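PDB 3HIN: putative 3-hydroxybutyryl-CoA dehydratase from Rhodopseudomonas palustris, which probably acts as a lyase of the crotonase family, consistent with reversible dehydration of 3-hydroxyacyl-CoA to enoyl-CoA thioesters. Local coordinates for residues Gly24-Ile29 / Ala61-Gly66; Arg37-Asp42 / Gly74-Glu79; Gly68-Ala73 / Lys114-Gly119. One frame throughout, in Å; residues are numbered along the deposited sequence.

Contact 1 (Gly24-Ile29 / Ala61-Gly66); sequences GPVLTI and AVVIHG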
loop_
_atom_site.group_PDB
_atom_site.type_symbol
_atom_site.label_atom_id
_atom_site.label_comp_id
_atom_site.label_asym_id
_atom_site.label_seq_id
_atom_site.Cartn_x
_atom_site.Cartn_y
_atom_site.Cartn_z
ATOM N N GLY A 24 -36.182 7.938 -18.480
ATOM C CA GLY A 24 -36.801 6.996 -17.548
ATOM C C GLY A 24 -35.986 7.037 -16.267
ATOM O O GLY A 24 -35.743 8.100 -15.736
ATOM N N PRO A 25 -35.527 5.882 -15.773
ATOM C CA PRO A 25 -34.846 5.980 -14.470
ATOM C C PRO A 25 -33.304 6.024 -14.609
ATOM O O PRO A 25 -32.576 5.710 -13.654
ATOM C CB PRO A 25 -35.313 4.697 -13.775
ATOM C CG PRO A 25 -35.223 3.671 -14.915
ATOM C CD PRO A 25 -35.742 4.475 -16.179
ATOM N N VAL A 26 -32.842 6.351 -15.817
ATOM C CA VAL A 26 -31.430 6.438 -16.139
ATOM C C VAL A 26 -30.965 7.893 -16.295
ATOM O O VAL A 26 -31.431 8.646 -17.190
ATOM C CB VAL A 26 -31.092 5.677 -17.440
ATOM C CG1 VAL A 26 -29.543 5.630 -17.663
ATOM C CG2 VAL A 26 -31.659 4.255 -17.346
ATOM N N LEU A 27 -30.058 8.276 -15.413
ATOM C CA LEU A 27 -29.377 9.565 -15.496
ATOM C C LEU A 27 -28.281 9.446 -16.539
ATOM O O LEU A 27 -27.347 8.650 -16.384
ATOM C CB LEU A 27 -28.787 9.922 -14.156
ATOM C CG LEU A 27 -28.100 11.293 -14.014
ATOM C CD1 LEU A 27 -29.140 12.419 -14.016
ATOM C CD2 LEU A 27 -27.206 11.330 -12.800
ATOM N N THR A 28 -28.410 10.183 -17.633
ATOM C CA THR A 28 -27.375 10.109 -18.617
ATOM C C THR A 28 -26.467 11.303 -18.556
ATOM O O THR A 28 -26.960 12.442 -18.456
ATOM C CB THR A 28 -27.931 9.909 -20.043
ATOM O OG1 THR A 28 -28.564 11.104 -20.502
ATOM C CG2 THR A 28 -28.890 8.679 -20.037
ATOM N N ILE A 29 -25.164 11.048 -18.678
ATOM C CA ILE A 29 -24.153 12.064 -18.471
ATOM C C ILE A 29 -23.174 12.127 -19.639
ATOM O O ILE A 29 -22.254 11.309 -19.743
ATOM C CB ILE A 29 -23.337 11.777 -17.210
ATOM C CG1 ILE A 29 -24.204 11.841 -15.958
ATOM C CG2 ILE A 29 -22.233 12.835 -17.089
ATOM C CD1 ILE A 29 -23.423 11.449 -14.625
ATOM N N ALA A 61 -29.951 3.976 -12.515
ATOM C CA ALA A 61 -28.733 3.750 -13.253
ATOM C C ALA A 61 -28.211 5.052 -13.826
ATOM O O ALA A 61 -28.963 6.032 -13.992
ATOM C CB ALA A 61 -28.950 2.722 -14.373
ATOM N N VAL A 62 -26.905 5.030 -14.104
ATOM C CA VAL A 62 -26.173 6.131 -14.691
ATOM C C VAL A 62 -25.440 5.609 -15.906
ATOM O O VAL A 62 -24.690 4.643 -15.787
ATOM C CB VAL A 62 -25.077 6.728 -13.742
ATOM C CG1 VAL A 62 -24.469 7.929 -14.425
ATOM C CG2 VAL A 62 -25.644 7.160 -12.456
ATOM N N VAL A 63 -25.650 6.244 -17.063
ATOM C CA VAL A 63 -24.821 6.001 -18.261
ATOM C C VAL A 63 -23.937 7.221 -18.488
ATOM O O VAL A 63 -24.453 8.341 -18.631
ATOM C CB VAL A 63 -25.697 5.778 -19.503
ATOM C CG1 VAL A 63 -24.856 5.820 -20.783
ATOM C CG2 VAL A 63 -26.395 4.394 -19.369
ATOM N N ILE A 64 -22.615 7.023 -18.507
ATOM C CA ILE A 64 -21.704 8.068 -18.893
ATOM C C ILE A 64 -21.208 7.839 -20.319
ATOM O O ILE A 64 -20.810 6.739 -20.683
ATOM C CB ILE A 64 -20.509 8.092 -18.023
ATOM C CG1 ILE A 64 -20.907 8.288 -16.586
ATOM C CG2 ILE A 64 -19.507 9.234 -18.500
ATOM C CD1 ILE A 64 -19.703 8.101 -15.672
ATOM N N HIS A 65 -21.251 8.868 -21.131
ATOM C CA HIS A 65 -21.038 8.665 -22.557
ATOM C C HIS A 65 -20.396 9.894 -23.155
ATOM O O HIS A 65 -20.323 10.883 -22.504
ATOM C CB HIS A 65 -22.371 8.354 -23.238
ATOM C CG HIS A 65 -23.365 9.468 -23.197
ATOM N ND1 HIS A 65 -23.767 10.157 -24.331
ATOM C CD2 HIS A 65 -24.098 9.963 -22.178
ATOM C CE1 HIS A 65 -24.650 11.078 -23.993
ATOM N NE2 HIS A 65 -24.884 10.967 -22.696
ATOM N N GLY A 66 -19.866 9.812 -24.369
ATOM C CA GLY A 66 -19.193 10.983 -24.963
ATOM C C GLY A 66 -20.000 11.615 -26.096
ATOM O O GLY A 66 -20.671 10.920 -26.900
HETATM O O HOH W 1 -26.651 12.845 -21.448
#
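Ile29 and Val62 cross obliquely on one side of a pair of parallel strands, CD1 of Ile29 reaching Val62 CG1 at 3.7 Å. Ile29 gets there because its CG1 lies anti to the carbonyl carbon (chi1 -64°) and the chain runs on extended to CD1. On the other side of the sheet Val26 CG1 touches Val63 CG2 at 3.8 Å. Backbone bonds set this register: Leu27 N gives to Ala61 O, Val63 N to Leu27 O, and Ile29 N to Val63 O at 2.8 Å, whereas the first bond, from Ala61 N to Pro25 O, is weak. The two strands belong to a beta-alpha-beta crossover, helix 42-51 joining 26-31 to 61-66 in the main sheet of the crotonase fold. Toward the C-terminal end of the strand pair, His65 N donates to Ile29 O, and the ring atom CD2 of His65 lies 3.3 Å from that same oxygen. NE2, at the edge of the ring, meets in plane a water 2.9 Å away, which also lies 2.8 Å from Thr28 OG1. An alanine in place of His65 would probably leave this water without its imidazole partner and open a gap beside Ile29 and Tyr198. Farther out, Leu202 and Asn206 of helix 197-208 cover Val26, while Val20 and Thr22 of the antiparallel strand 18-23 lie against Leu27.

Contact 2 (Arg37-Asp42 / Gly74-Glu79); sequences RNALND and GLDLSE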
loop_
_atom_site.group_PDB
_atom_site.type_symbol
_atom_site.label_atom_id
_atom_site.label_comp_id
_atom_site.label_asym_id
_atom_site.label_seq_id
_atom_site.Cartn_x
_atom_site.Cartn_y
_atom_site.Cartn_z
ATOM N N ARG A 37 -11.973 16.437 -27.856
ATOM C CA ARG A 37 -12.167 14.995 -27.657
ATOM C C ARG A 37 -12.442 14.740 -26.197
ATOM O O ARG A 37 -11.937 13.777 -25.625
ATOM C CB ARG A 37 -10.932 14.181 -28.157
ATOM C CG ARG A 37 -10.472 14.561 -29.649
ATOM C CD ARG A 37 -9.395 13.565 -30.196
ATOM N NE ARG A 37 -8.107 13.742 -29.508
ATOM C CZ ARG A 37 -7.159 12.807 -29.336
ATOM N NH1 ARG A 37 -7.323 11.555 -29.784
ATOM N NH2 ARG A 37 -6.035 13.127 -28.688
ATOM N N ASN A 38 -13.207 15.640 -25.572
ATOM C CA ASN A 38 -13.697 15.389 -24.233
ATOM C C ASN A 38 -12.553 15.242 -23.248
ATOM O O ASN A 38 -12.627 14.497 -22.246
ATOM C CB ASN A 38 -14.617 14.146 -24.239
ATOM C CG ASN A 38 -15.932 14.385 -24.998
ATOM O OD1 ASN A 38 -16.362 15.546 -25.172
ATOM N ND2 ASN A 38 -16.549 13.290 -25.520
ATOM N N ALA A 39 -11.456 15.929 -23.556
ATOM C CA ALA A 39 -10.390 16.093 -22.628
ATOM C C ALA A 39 -10.924 16.531 -21.253
ATOM O O ALA A 39 -11.664 17.516 -21.130
ATOM C CB ALA A 39 -9.379 17.131 -23.176
ATOM N N LEU A 40 -10.534 15.792 -20.221
ATOM C CA LEU A 40 -10.939 16.075 -18.838
ATOM C C LEU A 40 -10.189 17.275 -18.296
ATOM O O LEU A 40 -9.033 17.436 -18.617
ATOM C CB LEU A 40 -10.651 14.857 -17.946
ATOM C CG LEU A 40 -11.123 13.521 -18.505
ATOM C CD1 LEU A 40 -10.743 12.373 -17.513
ATOM C CD2 LEU A 40 -12.675 13.552 -18.914
ATOM N N ASN A 41 -10.864 18.134 -17.517
ATOM C CA ASN A 41 -10.219 19.261 -16.822
ATOM C C ASN A 41 -10.898 19.448 -15.488
ATOM O O ASN A 41 -11.908 18.775 -15.211
ATOM C CB ASN A 41 -10.257 20.566 -17.661
ATOM C CG ASN A 41 -11.683 21.100 -17.863
ATOM O OD1 ASN A 41 -12.682 20.544 -17.374
ATOM N ND2 ASN A 41 -11.777 22.209 -18.559
ATOM N N ASP A 42 -10.415 20.367 -14.669
ATOM C CA ASP A 42 -10.944 20.431 -13.295
ATOM C C ASP A 42 -12.400 20.774 -13.205
ATOM O O ASP A 42 -13.092 20.257 -12.353
ATOM C CB ASP A 42 -10.155 21.352 -12.368
ATOM C CG ASP A 42 -8.692 20.911 -12.199
ATOM O OD1 ASP A 42 -8.428 19.714 -12.377
ATOM O OD2 ASP A 42 -7.793 21.760 -11.896
ATOM N N GLY A 74 -8.599 11.904 -22.249
ATOM C CA GLY A 74 -7.925 12.143 -20.997
ATOM C C GLY A 74 -7.576 13.596 -20.761
ATOM O O GLY A 74 -8.320 14.472 -21.182
ATOM N N LEU A 75 -6.462 13.826 -20.058
ATOM C CA LEU A 75 -6.132 15.109 -19.474
ATOM C C LEU A 75 -5.863 16.156 -20.559
ATOM O O LEU A 75 -5.114 15.894 -21.491
ATOM C CB LEU A 75 -4.959 15.005 -18.457
ATOM C CG LEU A 75 -4.456 16.265 -17.662
ATOM C CD1 LEU A 75 -5.575 17.074 -16.971
ATOM C CD2 LEU A 75 -3.309 15.989 -16.608
ATOM N N ASP A 76 -6.546 17.306 -20.419
ATOM C CA ASP A 76 -6.409 18.470 -21.297
ATOM C C ASP A 76 -4.959 19.006 -21.280
ATOM O O ASP A 76 -4.477 19.653 -20.317
ATOM C CB ASP A 76 -7.426 19.577 -20.942
ATOM C CG ASP A 76 -7.545 20.671 -22.050
ATOM O OD1 ASP A 76 -6.610 20.764 -22.908
ATOM O OD2 ASP A 76 -8.588 21.408 -22.073
ATOM N N LEU A 77 -4.297 18.749 -22.398
ATOM C CA LEU A 77 -2.895 19.037 -22.517
ATOM C C LEU A 77 -2.653 20.533 -22.783
ATOM O O LEU A 77 -1.555 21.032 -22.568
ATOM C CB LEU A 77 -2.272 18.105 -23.572
ATOM C CG LEU A 77 -2.226 16.600 -23.178
ATOM C CD1 LEU A 77 -1.254 15.827 -24.078
ATOM C CD2 LEU A 77 -1.842 16.356 -21.679
ATOM N N SER A 78 -3.704 21.244 -23.174
ATOM C CA SER A 78 -3.661 22.706 -23.278
ATOM C C SER A 78 -3.921 23.415 -21.950
ATOM O O SER A 78 -3.884 24.634 -21.865
ATOM C CB SER A 78 -4.699 23.209 -24.318
ATOM O OG SER A 78 -6.052 22.908 -23.946
ATOM N N GLU A 79 -4.233 22.667 -20.913
ATOM C CA GLU A 79 -4.662 23.287 -19.694
ATOM C C GLU A 79 -3.807 22.823 -18.535
ATOM O O GLU A 79 -4.230 22.886 -17.388
ATOM C CB GLU A 79 -6.150 22.995 -19.485
ATOM C CG GLU A 79 -7.075 23.941 -20.301
ATOM C CD GLU A 79 -8.607 23.770 -20.046
ATOM O OE1 GLU A 79 -9.039 23.408 -18.912
ATOM O OE2 GLU A 79 -9.383 24.067 -20.996
#
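Gly74 O accepts a hydrogen bond from Leu40 N at 2.8 Å. The same oxygen also receives a bent CA-H...O contact from the preceding residue, with Ala39 CA 3.0 Å from Gly74 O. The amide of Leu40 approaches from above the carbonyl plane, about 45° out of it, so the link is short without being well aligned. Its counterpart is better placed, Asp76 N giving to Leu40 O within the carbonyl plane at 3.1 Å. Together the two bonds make a single bridge between otherwise irregular segments, and the methyl of Ala39 packs beside it, its CB 3.8 Å from Asp76 CB. Leu40 and Leu75 both rest on Trp95 of helix 85-103.

A second, side-chain tier lies beyond the bridge. Asn41 CG sits between the backbone N and the carbonyl carbon (chi1 66°), which places the amide where OD1 caps Leu44 N at the start of helix 42-51. ND2, at the other end of the same flat group, is left to donate to Glu79 OE1 at 3.0 Å. That oxygen is met on its syn side, with the amide and carboxylate planes turned 40° from each other. The other Glu79 oxygen, OE2, lies only 3.0 Å from Asp76 OD2. Arg33 forms a salt bridge to each of these two acceptors, and its positive charge probably offsets their mutual repulsion. Asp76 also folds its own loop, OD1 accepting from Ser78 N as an Asx turn. The N-cap at Asn41 and the Asx turn at Asp76 are the local motifs of the two loops, and the amide of Leu75, just after the Ala-Gly pair, probably supplies one N-H of the oxyanion hole, as in crotonase relatives.

Contact 3 (Gly68-Ala73 / Lys114-Gly119); sequences GDHFSA and KGAVIG
Lys114 stretches over the backbone of Gly68 and Asp69, meeting carbonyl oxygens along most of its length. CB lies 4.0 Å from Asp69 O and CG closes to 3.3 Å from it, because CG stands between the backbone N and the carbonyl carbon (chi1 62°) and so leans toward the facing loop. From there the chain is extended: CD passes from one carbonyl to the next, CE lies 3.0 Å from Gly68 O, and NZ ends in a weak hydrogen bond to the same oxygen. The stronger bond of the ammonium goes to Gly66 O, at the end of the strand 61-66. Lys114 N, by contrast, is buried here without any partner.

Gly115 comes next, where a side chain would collide with Asp69 O and His70 ND1; its positive phi also favours glycine. This close pass lets Ala116 N donate to His70 ND1 at 3.0 Å, nearly straight at 162° and almost exactly in the imidazole plane, while Asp69 CB lies above one face of the ring, toward its rim. The pairing continues as a single bridge, Ser72 N giving to Ala116 O and Ile118 N to Ser72 O. Here the loop after strand 61-66 borders the small three-stranded sheet of the crotonase fold, whose edge strand 116-118 leads through Gly119, at the N-cap position, into helix 120-127. Side chains add to the bridge: Phe71 CB packs on Val117 CG2 at 3.8 Å, and Ile118 CG1 comes to 3.4 Å from Ala73 O. Outside the pair, Asn38 ND2 donates to Phe71 O and Asn38 O bonds to Ser72 OG, while Tyr138 of the adjoining strand lies against Ala116 and Ile118.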
loop_
_atom_site.group_PDB
_atom_site.type_symbol
_atom_site.label_atom_id
_atom_site.label_comp_id
_atom_site.label_asym_id
_atom_site.label_seq_id
_atom_site.Cartn_x
_atom_site.Cartn_y
_atom_site.Cartn_z
ATOM N N GLY A 68 -19.806 13.461 -29.538
ATOM C CA GLY A 68 -18.759 13.519 -30.540
ATOM C C GLY A 68 -18.303 12.134 -30.946
ATOM O O GLY A 68 -18.970 11.135 -30.672
ATOM N N ASP A 69 -17.155 12.061 -31.579
ATOM C CA ASP A 69 -16.604 10.770 -31.940
ATOM C C ASP A 69 -15.874 10.064 -30.794
ATOM O O ASP A 69 -15.624 8.875 -30.899
ATOM C CB ASP A 69 -15.646 10.931 -33.116
ATOM C CG ASP A 69 -16.335 11.520 -34.377
ATOM O OD1 ASP A 69 -17.596 11.427 -34.523
ATOM O OD2 ASP A 69 -15.564 12.059 -35.237
ATOM N N HIS A 70 -15.564 10.758 -29.699
ATOM C CA HIS A 70 -14.694 10.148 -28.676
ATOM C C HIS A 70 -15.321 10.076 -27.285
ATOM O O HIS A 70 -16.180 10.912 -26.908
ATOM C CB HIS A 70 -13.303 10.842 -28.609
ATOM C CG HIS A 70 -12.669 10.996 -29.946
ATOM N ND1 HIS A 70 -11.912 9.993 -30.522
ATOM C CD2 HIS A 70 -12.787 11.977 -30.878
ATOM C CE1 HIS A 70 -11.545 10.377 -31.736
ATOM N NE2 HIS A 70 -12.072 11.573 -31.976
ATOM N N PHE A 71 -14.879 9.074 -26.520
ATOM C CA PHE A 71 -15.211 9.046 -25.121
ATOM C C PHE A 71 -14.438 10.156 -24.368
ATOM O O PHE A 71 -15.029 11.172 -23.959
ATOM C CB PHE A 71 -14.946 7.683 -24.537
ATOM C CG PHE A 71 -15.418 7.585 -23.155
ATOM C CD1 PHE A 71 -16.807 7.642 -22.873
ATOM C CD2 PHE A 71 -14.532 7.503 -22.125
ATOM C CE1 PHE A 71 -17.260 7.566 -21.518
ATOM C CE2 PHE A 71 -14.983 7.393 -20.747
ATOM C CZ PHE A 71 -16.303 7.456 -20.448
ATOM N N SER A 72 -13.131 9.988 -24.226
ATOM C CA SER A 72 -12.278 11.022 -23.658
ATOM C C SER A 72 -10.847 10.675 -23.953
ATOM O O SER A 72 -10.417 9.528 -23.819
ATOM C CB SER A 72 -12.491 11.183 -22.153
ATOM O OG SER A 72 -11.489 12.005 -21.583
ATOM N N ALA A 73 -10.111 11.685 -24.390
ATOM C CA ALA A 73 -8.698 11.574 -24.654
ATOM C C ALA A 73 -7.914 11.839 -23.386
ATOM O O ALA A 73 -6.719 12.021 -23.438
ATOM C CB ALA A 73 -8.311 12.600 -25.751
ATOM N N LYS A 114 -16.416 4.838 -27.094
ATOM C CA LYS A 114 -16.170 4.898 -28.550
ATOM C C LYS A 114 -14.909 5.716 -28.734
ATOM O O LYS A 114 -14.555 6.426 -27.821
ATOM C CB LYS A 114 -17.336 5.618 -29.267
ATOM C CG LYS A 114 -17.553 7.092 -28.845
ATOM C CD LYS A 114 -18.890 7.582 -29.417
ATOM C CE LYS A 114 -19.284 8.881 -28.739
ATOM N NZ LYS A 114 -20.631 9.446 -29.191
ATOM N N GLY A 115 -14.261 5.625 -29.902
ATOM C CA GLY A 115 -13.130 6.487 -30.249
ATOM C C GLY A 115 -12.123 6.454 -29.109
ATOM O O GLY A 115 -11.925 5.448 -28.485
ATOM N N ALA A 116 -11.526 7.584 -28.807
ATOM C CA ALA A 116 -10.444 7.621 -27.823
ATOM C C ALA A 116 -10.905 7.336 -26.382
ATOM O O ALA A 116 -11.910 7.883 -25.904
ATOM C CB ALA A 116 -9.668 8.977 -27.961
ATOM N N VAL A 117 -10.232 6.388 -25.717
ATOM C CA VAL A 117 -10.455 6.101 -24.270
ATOM C C VAL A 117 -9.073 5.974 -23.708
ATOM O O VAL A 117 -8.520 4.876 -23.552
ATOM C CB VAL A 117 -11.223 4.776 -24.055
ATOM C CG1 VAL A 117 -11.452 4.542 -22.556
ATOM C CG2 VAL A 117 -12.638 4.734 -24.942
ATOM N N ILE A 118 -8.442 7.104 -23.502
ATOM C CA ILE A 118 -7.042 7.029 -23.218
ATOM C C ILE A 118 -6.667 7.839 -21.981
ATOM O O ILE A 118 -7.273 8.886 -21.733
ATOM C CB ILE A 118 -6.156 7.409 -24.464
ATOM C CG1 ILE A 118 -6.062 8.902 -24.659
ATOM C CG2 ILE A 118 -6.661 6.769 -25.776
ATOM C CD1 ILE A 118 -5.572 9.265 -26.183
ATOM N N GLY A 119 -5.628 7.387 -21.244
ATOM C CA GLY A 119 -5.123 8.185 -20.101
ATOM C C GLY A 119 -6.229 8.292 -19.059
ATOM O O GLY A 119 -6.915 7.298 -18.765
#

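Overall arrangement
The three contacts lead from the main sheet to the loops beyond its strand ends. Contact 1 lies about 21 Å from contact 2 and 17 Å from contact 3, centre to centre, yet it touches both: Gly66 CA packs 3.6 Å from Asn38 ND2 of contact 2, and Ile64 O lies 3.7 Å from Phe71 CE1 of contact 3. Contacts 2 and 3, with centres 11 Å apart, share one continuous loop, 68-79, and meet where Leu40 CD2 comes to 3.3 Å from Ser72 OG. In crotonase relatives, backbone amides from the loop of contact 2 and from the helix start that follows contact 3 form the oxyanion hole, consistent with both contacts flanking that site here.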